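Local atomic coordinates of xylulokinase (Brucella ovis, PDB entry 5VM1), a protein that probably catalyses the ATP-dependent phosphorylation of D-xylulose to D-xylulose 5-phosphate, as a member of the FGGY family of carbohydrate kinases. Residues 298-303 against 342-347; 329-333 against 469-473; 332-338 against 370-376; 380-384 against 474-480. One frame throughout, in Å; residues are numbered along the deposited sequence.

Interaction 1. Residues 298-303 against 342-347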
loop_
_atom_site.group_PDB
_atom_site.type_symbol
_atom_site.label_atom_id
_atom_site.label_comp_id
_atom_site.label_asym_id
_atom_site.label_seq_id
_atom_site.Cartn_x
_atom_site.Cartn_y
_atom_site.Cartn_z
ATOM N N MET A 298 7.501 -5.011 -2.912
ATOM C CA MET A 298 6.139 -4.765 -3.356
ATOM C C MET A 298 6.113 -4.912 -4.865
ATOM O O MET A 298 6.823 -4.195 -5.571
ATOM C CB MET A 298 5.662 -3.370 -2.934
ATOM C CG MET A 298 4.406 -3.373 -2.114
ATOM S SD MET A 298 3.617 -1.770 -2.084
ATOM C CE MET A 298 4.705 -0.768 -1.107
ATOM N N GLY A 299 5.368 -5.898 -5.353
ATOM C CA GLY A 299 5.057 -6.001 -6.765
ATOM C C GLY A 299 3.689 -5.394 -6.996
ATOM O O GLY A 299 2.743 -5.672 -6.255
ATOM N N VAL A 300 3.602 -4.523 -7.998
ATOM C CA VAL A 300 2.374 -3.784 -8.285
ATOM C C VAL A 300 1.836 -4.197 -9.648
ATOM O O VAL A 300 2.515 -4.030 -10.663
ATOM C CB VAL A 300 2.575 -2.266 -8.248
ATOM C CG1 VAL A 300 1.246 -1.590 -8.508
ATOM C CG2 VAL A 300 3.123 -1.866 -6.933
ATOM N N ILE A 301 0.597 -4.680 -9.667
ATOM C CA ILE A 301 -0.160 -4.949 -10.881
ATOM C C ILE A 301 -1.154 -3.810 -11.062
ATOM O O ILE A 301 -2.064 -3.638 -10.240
ATOM C CB ILE A 301 -0.896 -6.292 -10.779
ATOM C CG1 ILE A 301 0.112 -7.434 -10.711
ATOM C CG2 ILE A 301 -1.928 -6.459 -11.918
ATOM C CD1 ILE A 301 -0.436 -8.633 -10.043
ATOM N N LEU A 302 -0.991 -3.021 -12.130
ATOM C CA LEU A 302 -1.772 -1.791 -12.216
ATOM C C LEU A 302 -3.273 -2.050 -12.381
ATOM O O LEU A 302 -4.083 -1.198 -11.991
ATOM C CB LEU A 302 -1.247 -0.900 -13.333
ATOM C CG LEU A 302 0.098 -0.263 -12.993
ATOM C CD1 LEU A 302 0.493 0.710 -14.078
ATOM C CD2 LEU A 302 0.109 0.373 -11.584
ATOM N N SER A 303 -3.682 -3.190 -12.943
ATOM C CA SER A 303 -5.109 -3.462 -13.078
ATOM C C SER A 303 -5.370 -4.902 -12.695
ATOM O O SER A 303 -5.041 -5.825 -13.443
ATOM C CB SER A 303 -5.607 -3.168 -14.487
ATOM O OG SER A 303 -5.474 -1.790 -14.785
ATOM N N LEU A 342 -4.557 -2.650 -19.049
ATOM C CA LEU A 342 -5.444 -1.561 -19.471
ATOM C C LEU A 342 -4.856 -0.178 -19.208
ATOM O O LEU A 342 -5.251 0.790 -19.879
ATOM C CB LEU A 342 -6.790 -1.665 -18.751
ATOM C CG LEU A 342 -7.491 -3.013 -18.950
ATOM C CD1 LEU A 342 -8.587 -3.134 -17.943
ATOM C CD2 LEU A 342 -8.021 -3.184 -20.358
ATOM N N SER A 343 -3.903 -0.072 -18.268
ATOM C CA SER A 343 -3.265 1.180 -17.877
ATOM C C SER A 343 -1.764 1.105 -18.033
ATOM O O SER A 343 -1.040 1.768 -17.287
ATOM C CB SER A 343 -3.584 1.547 -16.431
ATOM O OG SER A 343 -4.974 1.543 -16.192
ATOM N N GLY A 344 -1.283 0.274 -18.955
ATOM C CA GLY A 344 0.113 -0.125 -18.968
ATOM C C GLY A 344 0.299 -1.229 -17.947
ATOM O O GLY A 344 -0.657 -1.835 -17.471
ATOM N N GLU A 345 1.550 -1.472 -17.589
ATOM C CA GLU A 345 1.869 -2.379 -16.497
ATOM C C GLU A 345 3.092 -1.855 -15.761
ATOM O O GLU A 345 3.980 -1.245 -16.363
ATOM C CB GLU A 345 2.134 -3.828 -16.942
ATOM C CG GLU A 345 2.295 -4.797 -15.754
ATOM C CD GLU A 345 1.067 -4.834 -14.853
ATOM O OE1 GLU A 345 0.706 -3.798 -14.249
ATOM O OE2 GLU A 345 0.445 -5.913 -14.754
ATOM N N ARG A 346 3.117 -2.078 -14.442
ATOM C CA ARG A 346 4.268 -1.708 -13.621
ATOM C C ARG A 346 5.206 -2.913 -13.481
ATOM O O ARG A 346 6.123 -3.075 -14.294
ATOM C CB ARG A 346 3.798 -1.141 -12.264
ATOM C CG ARG A 346 4.921 -0.542 -11.433
ATOM C CD ARG A 346 4.453 0.435 -10.356
ATOM N NE ARG A 346 3.953 1.673 -10.957
ATOM C CZ ARG A 346 3.567 2.749 -10.272
ATOM N NH1 ARG A 346 3.118 3.810 -10.931
ATOM N NH2 ARG A 346 3.651 2.782 -8.940
ATOM N N THR A 347 4.981 -3.782 -12.497
ATOM C CA THR A 347 5.859 -4.938 -12.307
ATOM C C THR A 347 5.513 -6.034 -13.311
ATOM O O THR A 347 4.367 -6.493 -13.344
ATOM C CB THR A 347 5.723 -5.477 -10.880
ATOM O OG1 THR A 347 5.861 -4.403 -9.941
ATOM C CG2 THR A 347 6.704 -6.645 -10.586
#
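Val300 and Thr347 exchange two hydrogen bonds, one to the threonine hydroxyl and one between backbones, where 298-303 and 342-347 run in nearly opposite directions. Val300 N donates to Thr347 OG1 at 3.0 Å, and Thr347 N returns a bond to Val300 O at 3.1 Å, so one residue of the strand is held through both its polar backbone atoms. Thr347 OG1 also bonds Ala283 O.

The carboxylate of Glu345 supplies the other polar link. Its OE1 accepts from Leu302 N at 2.8 Å, almost straight (175°), through the syn lone pair, while Arg346 N reaches the same OE1 at 3.0 Å from the anti side. A bend at chi2 (59°) carries the acid back toward the strand end. Two donors on one oxygen should fix the carboxylate's orientation.

Apolar contact is made by Leu302, whose CD2 lies over one face of the Arg346 guanidinium; Leu302 CG is 3.9 Å from Arg346 CB. Val300 CB meets Arg346 CD at 3.9 Å. Phe133 adds a cation-pi partner to this arginine.

Around the pair, His285 of strand 285-288 touches Val300 and Arg346, while Ile301 and Thr347 pack on helix 367-390.

Interaction 2. Residues 329-333 against 469-473; sequences TLKAP and LLSAY
Tyr473 N donates to Leu469 O at 2.9 Å, a bond of the first helical turn that sets the two side chains meeting 329-333 one turn apart. Leu469 occupies the N-cap position of helix 470-488, and both residues lean on the loop; Ala472, just before Tyr473 in sequence, meets the loop as well.

The phenol ring of Tyr473 is surrounded from several directions. Over one face lies Pro333, whose CG is 4.2 Å from the ring centroid and 25° off the normal, which meets the geometry of a CH-pi contact. Lys331 O sits at the ring edge, near its plane. Leu330 arrives from the opposite direction to the tyrosine: its CD2 approaches Tyr473 CE1 obliquely at 3.7 Å, and its CD1 lies 3.4 Å from Tyr473 OH. Leu330 turns CG away from its own backbone N (chi1 -161°), which sets CD2 between the Tyr473 ring and Leu469, with CD1 beside the hydroxyl.

Leu469 divides its branches. Its CD1 lies 3.8 Å from Leu330 CD2 and also rests on the backbone of Lys331, whereas Leu469 CD2 meets Ala332 CB at 3.7 Å. Farther along, Pro333 CD touches Ala472 CB at 3.9 Å. Helix 409-419 lies alongside, with Thr417 touching both Leu330 and Tyr473.

Since the contact is mainly methyls, a proline ring and a phenol, it appears to rest on complementary shape, whereas the loop finds polar partners elsewhere: Tyr410 OH bonds Lys331 N, and Gln372 NE2 bonds Ala332 O weakly.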
loop_
_atom_site.group_PDB
_atom_site.type_symbol
_atom_site.label_atom_id
_atom_site.label_comp_id
_atom_site.label_asym_id
_atom_site.label_seq_id
_atom_site.Cartn_x
_atom_site.Cartn_y
_atom_site.Cartn_z
ATOM N N THR A 329 -15.846 -24.070 -9.281
ATOM C CA THR A 329 -14.925 -25.108 -9.726
ATOM C C THR A 329 -13.958 -24.566 -10.781
ATOM O O THR A 329 -14.377 -23.919 -11.752
ATOM C CB THR A 329 -15.701 -26.306 -10.274
ATOM O OG1 THR A 329 -16.454 -26.900 -9.210
ATOM C CG2 THR A 329 -14.746 -27.348 -10.857
ATOM N N LEU A 330 -12.661 -24.776 -10.548
ATOM C CA LEU A 330 -11.645 -24.319 -11.487
ATOM C C LEU A 330 -11.739 -25.113 -12.784
ATOM O O LEU A 330 -11.955 -26.332 -12.775
ATOM C CB LEU A 330 -10.245 -24.459 -10.894
ATOM C CG LEU A 330 -9.146 -23.620 -11.569
ATOM C CD1 LEU A 330 -9.291 -22.140 -11.219
ATOM C CD2 LEU A 330 -7.756 -24.097 -11.212
ATOM N N LYS A 331 -11.616 -24.405 -13.901
ATOM C CA LYS A 331 -11.613 -24.992 -15.234
ATOM C C LYS A 331 -10.222 -24.907 -15.852
ATOM O O LYS A 331 -9.434 -24.010 -15.530
ATOM C CB LYS A 331 -12.607 -24.268 -16.138
ATOM C CG LYS A 331 -14.046 -24.381 -15.692
ATOM C CD LYS A 331 -14.911 -23.548 -16.598
ATOM C CE LYS A 331 -16.318 -23.378 -16.061
ATOM N NZ LYS A 331 -16.983 -22.312 -16.874
ATOM N N ALA A 332 -9.930 -25.827 -16.761
ATOM C CA ALA A 332 -8.681 -25.739 -17.504
ATOM C C ALA A 332 -8.728 -24.513 -18.402
ATOM O O ALA A 332 -9.787 -24.183 -18.931
ATOM C CB ALA A 332 -8.451 -26.973 -18.360
ATOM N N PRO A 333 -7.625 -23.790 -18.552
ATOM C CA PRO A 333 -7.659 -22.601 -19.409
ATOM C C PRO A 333 -8.047 -22.995 -20.827
ATOM O O PRO A 333 -7.721 -24.087 -21.312
ATOM C CB PRO A 333 -6.227 -22.065 -19.347
ATOM C CG PRO A 333 -5.649 -22.649 -18.098
ATOM C CD PRO A 333 -6.301 -24.003 -17.953
ATOM N N LEU A 469 -4.667 -29.373 -12.721
ATOM C CA LEU A 469 -4.594 -28.266 -13.657
ATOM C C LEU A 469 -3.251 -27.518 -13.626
ATOM O O LEU A 469 -3.114 -26.505 -14.330
ATOM C CB LEU A 469 -5.771 -27.316 -13.414
ATOM C CG LEU A 469 -7.107 -27.993 -13.746
ATOM C CD1 LEU A 469 -8.278 -27.069 -13.489
ATOM C CD2 LEU A 469 -7.106 -28.453 -15.208
ATOM N N LEU A 470 -2.248 -28.014 -12.873
ATOM C CA LEU A 470 -0.958 -27.321 -12.785
ATOM C C LEU A 470 -0.262 -27.250 -14.134
ATOM O O LEU A 470 0.336 -26.221 -14.486
ATOM C CB LEU A 470 -0.028 -28.020 -11.802
ATOM C CG LEU A 470 -0.208 -27.673 -10.338
ATOM C CD1 LEU A 470 0.778 -28.490 -9.542
ATOM C CD2 LEU A 470 -0.066 -26.164 -10.074
ATOM N N SER A 471 -0.309 -28.347 -14.889
ATOM C CA SER A 471 0.350 -28.380 -16.183
ATOM C C SER A 471 -0.361 -27.481 -17.182
ATOM O O SER A 471 0.281 -26.704 -17.893
ATOM C CB SER A 471 0.405 -29.822 -16.689
ATOM O OG SER A 471 1.043 -29.891 -17.945
ATOM N N ALA A 472 -1.693 -27.558 -17.235
ATOM C CA ALA A 472 -2.433 -26.708 -18.160
ATOM C C ALA A 472 -2.231 -25.235 -17.837
ATOM O O ALA A 472 -2.145 -24.402 -18.747
ATOM C CB ALA A 472 -3.917 -27.078 -18.157
ATOM N N TYR A 473 -2.108 -24.893 -16.548
ATOM C CA TYR A 473 -1.853 -23.500 -16.190
ATOM C C TYR A 473 -0.454 -23.054 -16.608
ATOM O O TYR A 473 -0.286 -21.888 -16.977
ATOM C CB TYR A 473 -2.065 -23.275 -14.688
ATOM C CG TYR A 473 -3.399 -22.655 -14.336
ATOM C CD1 TYR A 473 -4.584 -23.388 -14.449
ATOM C CD2 TYR A 473 -3.488 -21.317 -13.948
ATOM C CE1 TYR A 473 -5.816 -22.820 -14.150
ATOM C CE2 TYR A 473 -4.738 -20.736 -13.658
ATOM C CZ TYR A 473 -5.886 -21.495 -13.756
ATOM O OH TYR A 473 -7.108 -20.931 -13.478
#

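Interaction 3. Residues 332-338 against 370-376; sequences APGSVTF and LTQAVLE
Phe338 and Val374 mark the closest backbone approach, CA to CA 5.3 Å, where the chain leaves the loop 332-336 and enters strand 337-339 alongside helix 367-390.

At this end Phe338 lies beside Val374, the two side chains pointing the same way. Val374 CG2 stands over the centre of the ring, 4.0 Å from the centroid and 11° off the normal, a well-centred CH-pi contact; Val374 CG1 reaches Phe338 CE2 at 4.0 Å. Having CG anti to the backbone N (chi1 178°) extends the phenylalanine ring across the helix. One step back, Val336 CG1 rests against Ala373 CB, while its CG2 branch meets Leu370 CD1 at 4.1 Å.

The loop end is polar. Gln372 NE2 donates to Glu376 OE2 at 2.7 Å, with the acceptor close to the amide plane, and makes a weak bond to Ala332 O at 3.2 Å (129°). The amide thereby couples a helix carboxylate to the loop backbone. Glu376 OE2 also lies 3.5 Å from Pro333 CB. One water extends this link, joining Gly334 N, Val336 O and Glu376 OE1; a separate one, at the strand end, joins Phe338 N to Ala373 O.

Thr337 pairs through its backbone with Cys359, so helix 367-390 packs on one strand, 337-339, of a two-stranded antiparallel sheet completed by 357-359, in the C-terminal domain of an FGGY kinase, a branch of the actin-like ATPase superfamily.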
loop_
_atom_site.group_PDB
_atom_site.type_symbol
_atom_site.label_atom_id
_atom_site.label_comp_id
_atom_site.label_asym_id
_atom_site.label_seq_id
_atom_site.Cartn_x
_atom_site.Cartn_y
_atom_site.Cartn_z
ATOM N N ALA A 332 -9.930 -25.827 -16.761
ATOM C CA ALA A 332 -8.681 -25.739 -17.504
ATOM C C ALA A 332 -8.728 -24.513 -18.402
ATOM O O ALA A 332 -9.787 -24.183 -18.931
ATOM C CB ALA A 332 -8.451 -26.973 -18.360
ATOM N N PRO A 333 -7.625 -23.790 -18.552
ATOM C CA PRO A 333 -7.659 -22.601 -19.409
ATOM C C PRO A 333 -8.047 -22.995 -20.827
ATOM O O PRO A 333 -7.721 -24.087 -21.312
ATOM C CB PRO A 333 -6.227 -22.065 -19.347
ATOM C CG PRO A 333 -5.649 -22.649 -18.098
ATOM C CD PRO A 333 -6.301 -24.003 -17.953
ATOM N N GLY A 334 -8.777 -22.096 -21.485
ATOM C CA GLY A 334 -9.102 -22.242 -22.883
ATOM C C GLY A 334 -8.144 -21.467 -23.771
ATOM O O GLY A 334 -7.082 -20.998 -23.353
ATOM N N SER A 335 -8.553 -21.309 -25.028
ATOM C CA SER A 335 -7.688 -20.654 -25.998
ATOM C C SER A 335 -7.634 -19.154 -25.789
ATOM O O SER A 335 -6.722 -18.512 -26.321
ATOM C CB SER A 335 -8.150 -20.985 -27.425
ATOM O OG SER A 335 -9.446 -20.508 -27.686
ATOM N N VAL A 336 -8.559 -18.601 -25.001
ATOM C CA VAL A 336 -8.594 -17.167 -24.724
ATOM C C VAL A 336 -7.563 -16.800 -23.658
ATOM O O VAL A 336 -7.460 -17.447 -22.609
ATOM C CB VAL A 336 -9.991 -16.720 -24.286
ATOM C CG1 VAL A 336 -9.935 -15.247 -24.025
ATOM C CG2 VAL A 336 -11.028 -17.031 -25.344
ATOM N N THR A 337 -6.787 -15.761 -23.938
ATOM C CA THR A 337 -5.799 -15.201 -23.032
ATOM C C THR A 337 -6.108 -13.721 -22.835
ATOM O O THR A 337 -6.455 -13.018 -23.790
ATOM C CB THR A 337 -4.362 -15.400 -23.594
ATOM O OG1 THR A 337 -3.999 -16.800 -23.573
ATOM C CG2 THR A 337 -3.332 -14.578 -22.823
ATOM N N PHE A 338 -6.001 -13.239 -21.604
ATOM C CA PHE A 338 -6.242 -11.827 -21.310
ATOM C C PHE A 338 -4.965 -11.207 -20.744
ATOM O O PHE A 338 -4.389 -11.725 -19.779
ATOM C CB PHE A 338 -7.408 -11.659 -20.335
ATOM C CG PHE A 338 -7.692 -10.241 -19.953
ATOM C CD1 PHE A 338 -8.271 -9.365 -20.845
ATOM C CD2 PHE A 338 -7.392 -9.785 -18.697
ATOM C CE1 PHE A 338 -8.541 -8.050 -20.491
ATOM C CE2 PHE A 338 -7.658 -8.477 -18.334
ATOM C CZ PHE A 338 -8.235 -7.614 -19.231
ATOM N N LEU A 370 -14.670 -15.566 -21.317
ATOM C CA LEU A 370 -13.820 -14.381 -21.280
ATOM C C LEU A 370 -13.615 -13.900 -19.849
ATOM O O LEU A 370 -12.502 -13.505 -19.490
ATOM C CB LEU A 370 -14.411 -13.273 -22.154
ATOM C CG LEU A 370 -13.850 -13.246 -23.566
ATOM C CD1 LEU A 370 -14.150 -14.524 -24.274
ATOM C CD2 LEU A 370 -14.457 -12.092 -24.304
ATOM N N THR A 371 -14.663 -13.955 -19.014
ATOM C CA THR A 371 -14.493 -13.786 -17.570
ATOM C C THR A 371 -13.362 -14.666 -17.036
ATOM O O THR A 371 -12.453 -14.174 -16.352
ATOM C CB THR A 371 -15.802 -14.107 -16.844
ATOM O OG1 THR A 371 -16.796 -13.153 -17.204
ATOM C CG2 THR A 371 -15.624 -14.115 -15.313
ATOM N N GLN A 372 -13.390 -15.968 -17.371
ATOM C CA GLN A 372 -12.334 -16.890 -16.952
ATOM C C GLN A 372 -10.951 -16.417 -17.395
ATOM O O GLN A 372 -9.999 -16.434 -16.607
ATOM C CB GLN A 372 -12.619 -18.269 -17.511
ATOM C CG GLN A 372 -11.730 -19.363 -17.033
ATOM C CD GLN A 372 -12.036 -20.643 -17.786
ATOM O OE1 GLN A 372 -13.201 -21.019 -17.948
ATOM N NE2 GLN A 372 -10.999 -21.292 -18.293
ATOM N N ALA A 373 -10.826 -15.960 -18.639
ATOM C CA ALA A 373 -9.522 -15.523 -19.125
ATOM C C ALA A 373 -9.055 -14.255 -18.409
ATOM O O ALA A 373 -7.845 -14.024 -18.290
ATOM C CB ALA A 373 -9.573 -15.317 -20.637
ATOM N N VAL A 374 -9.991 -13.408 -17.966
ATOM C CA VAL A 374 -9.615 -12.222 -17.199
ATOM C C VAL A 374 -9.023 -12.626 -15.855
ATOM O O VAL A 374 -7.996 -12.090 -15.435
ATOM C CB VAL A 374 -10.818 -11.268 -17.011
ATOM C CG1 VAL A 374 -10.460 -10.116 -16.025
ATOM C CG2 VAL A 374 -11.313 -10.726 -18.353
ATOM N N LEU A 375 -9.656 -13.577 -15.164
ATOM C CA LEU A 375 -9.120 -14.031 -13.886
ATOM C C LEU A 375 -7.806 -14.773 -14.084
ATOM O O LEU A 375 -6.843 -14.540 -13.338
ATOM C CB LEU A 375 -10.137 -14.905 -13.143
ATOM C CG LEU A 375 -11.549 -14.360 -12.849
ATOM C CD1 LEU A 375 -12.293 -15.216 -11.832
ATOM C CD2 LEU A 375 -11.529 -12.893 -12.415
ATOM N N GLU A 376 -7.734 -15.647 -15.101
ATOM C CA GLU A 376 -6.475 -16.336 -15.394
ATOM C C GLU A 376 -5.352 -15.349 -15.676
ATOM O O GLU A 376 -4.238 -15.497 -15.150
ATOM C CB GLU A 376 -6.650 -17.262 -16.587
ATOM C CG GLU A 376 -7.350 -18.556 -16.314
ATOM C CD GLU A 376 -7.921 -19.170 -17.594
ATOM O OE1 GLU A 376 -7.695 -18.588 -18.682
ATOM O OE2 GLU A 376 -8.599 -20.220 -17.495
HETATM O O HOH W 1 -8.783 -19.276 -20.779
HETATM O O HOH W 2 -5.633 -15.230 -19.685
#

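Interaction 4. Residues 380-384 against 474-480; sequences FAIRD and DEAYQRY
An aromatic cluster of Phe380, Tyr477 and Tyr480 fills the crossing of two helices, whose local axes approach to 10.4 Å at a signed angle of -78°. Phe380 is inserted between the tyrosines: its CB lies over the centre of the Tyr480 ring, 3.4 Å from the centroid, and Tyr477 CA covers a face of the Phe380 ring at 3.8 Å from the centroid. The ring pairs themselves are oblique. Phe380 CZ also meets Ala476 CB at 3.7 Å.

Helices 367-390 and 470-488 thus cross steeply in the C-terminal part of the kinase, and polar groups border the aromatic centre. The Arg383 guanidinium stacks on Tyr477, planes 8° apart and centres 4.1 Å apart, an off-centre cation-pi arrangement. Bends at chi2 and chi3 (90°) fold the arginine over the ring and send NH1 to a salt bridge with Asp474 OD1; the modelled separation is too short to be taken literally. Tyr477 OH donates to Asp384 OD1, again at a doubtfully short distance, with the carboxylate steeply inclined to the ring. The other oxygen, Asp384 OD2, lies in the plane of the Tyr480 ring at its edge, 3.5 Å from Tyr480 CE1, and a water connects it to Tyr480 OH.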
loop_
_atom_site.group_PDB
_atom_site.type_symbol
_atom_site.label_atom_id
_atom_site.label_comp_id
_atom_site.label_asym_id
_atom_site.label_seq_id
_atom_site.Cartn_x
_atom_site.Cartn_y
_atom_site.Cartn_z
ATOM N N PHE A 380 -1.836 -14.763 -13.879
ATOM C CA PHE A 380 -0.539 -14.829 -14.550
ATOM C C PHE A 380 0.314 -13.587 -14.295
ATOM O O PHE A 380 1.535 -13.695 -14.106
ATOM C CB PHE A 380 -0.742 -15.032 -16.054
ATOM C CG PHE A 380 -1.356 -16.332 -16.396
ATOM C CD1 PHE A 380 -1.019 -17.454 -15.679
ATOM C CD2 PHE A 380 -2.295 -16.441 -17.412
ATOM C CE1 PHE A 380 -1.589 -18.675 -15.970
ATOM C CE2 PHE A 380 -2.878 -17.653 -17.705
ATOM C CZ PHE A 380 -2.529 -18.773 -16.980
ATOM N N ALA A 381 -0.304 -12.408 -14.240
ATOM C CA ALA A 381 0.446 -11.215 -13.844
ATOM C C ALA A 381 1.001 -11.357 -12.432
ATOM O O ALA A 381 2.141 -10.971 -12.168
ATOM C CB ALA A 381 -0.434 -9.972 -13.934
ATOM N N ILE A 382 0.209 -11.899 -11.504
ATOM C CA ILE A 382 0.738 -12.177 -10.169
ATOM C C ILE A 382 1.920 -13.144 -10.253
ATOM O O ILE A 382 2.928 -12.970 -9.570
ATOM C CB ILE A 382 -0.373 -12.729 -9.254
ATOM C CG1 ILE A 382 -1.473 -11.690 -9.047
ATOM C CG2 ILE A 382 0.202 -13.125 -7.896
ATOM C CD1 ILE A 382 -2.671 -12.239 -8.387
ATOM N N ARG A 383 1.831 -14.162 -11.101
ATOM C CA ARG A 383 2.958 -15.079 -11.251
ATOM C C ARG A 383 4.167 -14.373 -11.864
ATOM O O ARG A 383 5.315 -14.691 -11.531
ATOM C CB ARG A 383 2.513 -16.324 -12.039
ATOM C CG ARG A 383 3.363 -16.765 -13.154
ATOM C CD ARG A 383 4.001 -18.088 -12.900
ATOM N NE ARG A 383 3.254 -19.272 -13.342
ATOM C CZ ARG A 383 3.853 -20.359 -13.846
ATOM N NH1 ARG A 383 3.148 -21.427 -14.215
ATOM N NH2 ARG A 383 5.177 -20.363 -14.008
ATOM N N ASP A 384 3.934 -13.428 -12.776
ATOM C CA ASP A 384 5.030 -12.577 -13.221
ATOM C C ASP A 384 5.622 -11.781 -12.057
ATOM O O ASP A 384 6.845 -11.584 -11.979
ATOM C CB ASP A 384 4.579 -11.646 -14.354
ATOM C CG ASP A 384 4.777 -12.262 -15.718
ATOM O OD1 ASP A 384 5.552 -13.250 -15.813
ATOM O OD2 ASP A 384 4.227 -11.726 -16.712
ATOM N N ASP A 474 0.553 -23.943 -16.550
ATOM C CA ASP A 474 1.881 -23.609 -17.085
ATOM C C ASP A 474 1.815 -23.328 -18.575
ATOM O O ASP A 474 2.387 -22.346 -19.079
ATOM C CB ASP A 474 2.873 -24.757 -16.867
ATOM C CG ASP A 474 3.460 -24.801 -15.468
ATOM O OD1 ASP A 474 3.326 -23.822 -14.688
ATOM O OD2 ASP A 474 4.073 -25.857 -15.162
ATOM N N GLU A 475 1.110 -24.191 -19.296
ATOM C CA GLU A 475 0.990 -24.030 -20.732
ATOM C C GLU A 475 0.316 -22.700 -21.043
ATOM O O GLU A 475 0.796 -21.935 -21.888
ATOM C CB GLU A 475 0.224 -25.238 -21.269
ATOM C CG GLU A 475 -0.047 -25.337 -22.736
ATOM C CD GLU A 475 -1.017 -26.467 -23.000
ATOM O OE1 GLU A 475 -1.992 -26.263 -23.760
ATOM O OE2 GLU A 475 -0.816 -27.555 -22.408
ATOM N N ALA A 476 -0.762 -22.382 -20.317
ATOM C CA ALA A 476 -1.439 -21.107 -20.514
ATOM C C ALA A 476 -0.588 -19.939 -20.017
ATOM O O ALA A 476 -0.601 -18.853 -20.617
ATOM C CB ALA A 476 -2.801 -21.123 -19.822
ATOM N N TYR A 477 0.151 -20.131 -18.919
ATOM C CA TYR A 477 1.046 -19.072 -18.471
ATOM C C TYR A 477 2.067 -18.730 -19.552
ATOM O O TYR A 477 2.345 -17.550 -19.801
ATOM C CB TYR A 477 1.777 -19.434 -17.162
ATOM C CG TYR A 477 2.882 -18.422 -16.937
ATOM C CD1 TYR A 477 2.572 -17.100 -16.584
ATOM C CD2 TYR A 477 4.226 -18.752 -17.161
ATOM C CE1 TYR A 477 3.562 -16.142 -16.447
ATOM C CE2 TYR A 477 5.224 -17.811 -17.019
ATOM C CZ TYR A 477 4.893 -16.514 -16.659
ATOM O OH TYR A 477 5.893 -15.594 -16.524
ATOM N N GLN A 478 2.635 -19.750 -20.209
ATOM C CA GLN A 478 3.647 -19.476 -21.227
ATOM C C GLN A 478 3.055 -18.708 -22.411
ATOM O O GLN A 478 3.704 -17.802 -22.952
ATOM C CB GLN A 478 4.313 -20.780 -21.673
ATOM C CG GLN A 478 5.161 -21.430 -20.564
ATOM C CD GLN A 478 6.378 -20.596 -20.167
ATOM O OE1 GLN A 478 6.788 -19.680 -20.890
ATOM N NE2 GLN A 478 6.915 -20.863 -18.975
ATOM N N ARG A 479 1.812 -19.027 -22.798
ATOM C CA ARG A 479 1.110 -18.243 -23.812
ATOM C C ARG A 479 1.007 -16.781 -23.393
ATOM O O ARG A 479 1.391 -15.876 -24.141
ATOM C CB ARG A 479 -0.289 -18.828 -24.023
ATOM C CG ARG A 479 -0.640 -19.310 -25.434
ATOM C CD ARG A 479 -1.391 -20.648 -25.358
ATOM N NE ARG A 479 -2.593 -20.536 -24.529
ATOM C CZ ARG A 479 -3.143 -21.543 -23.851
ATOM N NH1 ARG A 479 -2.588 -22.763 -23.894
ATOM N NH2 ARG A 479 -4.247 -21.327 -23.116
ATOM N N TYR A 480 0.574 -16.539 -22.157
ATOM C CA TYR A 480 0.452 -15.179 -21.647
ATOM C C TYR A 480 1.798 -14.465 -21.670
ATOM O O TYR A 480 1.884 -13.275 -22.001
ATOM C CB TYR A 480 -0.126 -15.247 -20.228
ATOM C CG TYR A 480 -0.109 -13.977 -19.404
ATOM C CD1 TYR A 480 1.051 -13.563 -18.737
ATOM C CD2 TYR A 480 -1.263 -13.231 -19.237
ATOM C CE1 TYR A 480 1.066 -12.422 -17.970
ATOM C CE2 TYR A 480 -1.259 -12.082 -18.474
ATOM C CZ TYR A 480 -0.092 -11.683 -17.834
ATOM O OH TYR A 480 -0.096 -10.548 -17.052
HETATM O O HOH W 3 2.205 -9.689 -16.523
#

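Interactions 3 and 4 are buried, while interactions 1 and 2 are only partly so. Helix 367-390 serves both 3 and 4, and helix 470-488 both 2 and 4; loop residues Ala332 and Pro333 are common to 2 and 3, with Pro333 CB also touching Ala476 CB of interaction 4 at 3.6 Å. Interaction 1, nearest the predicted substrate site, joins this group through Ile301 CD1, 3.4 Å from Ile382 CG1. Chemistry varies accordingly: direct backbone and carboxylate bonds at the strand end in 1, apolar packing at the periphery in 2, water-assisted polar links in 3, and an aromatic centre bordered by charges in 4.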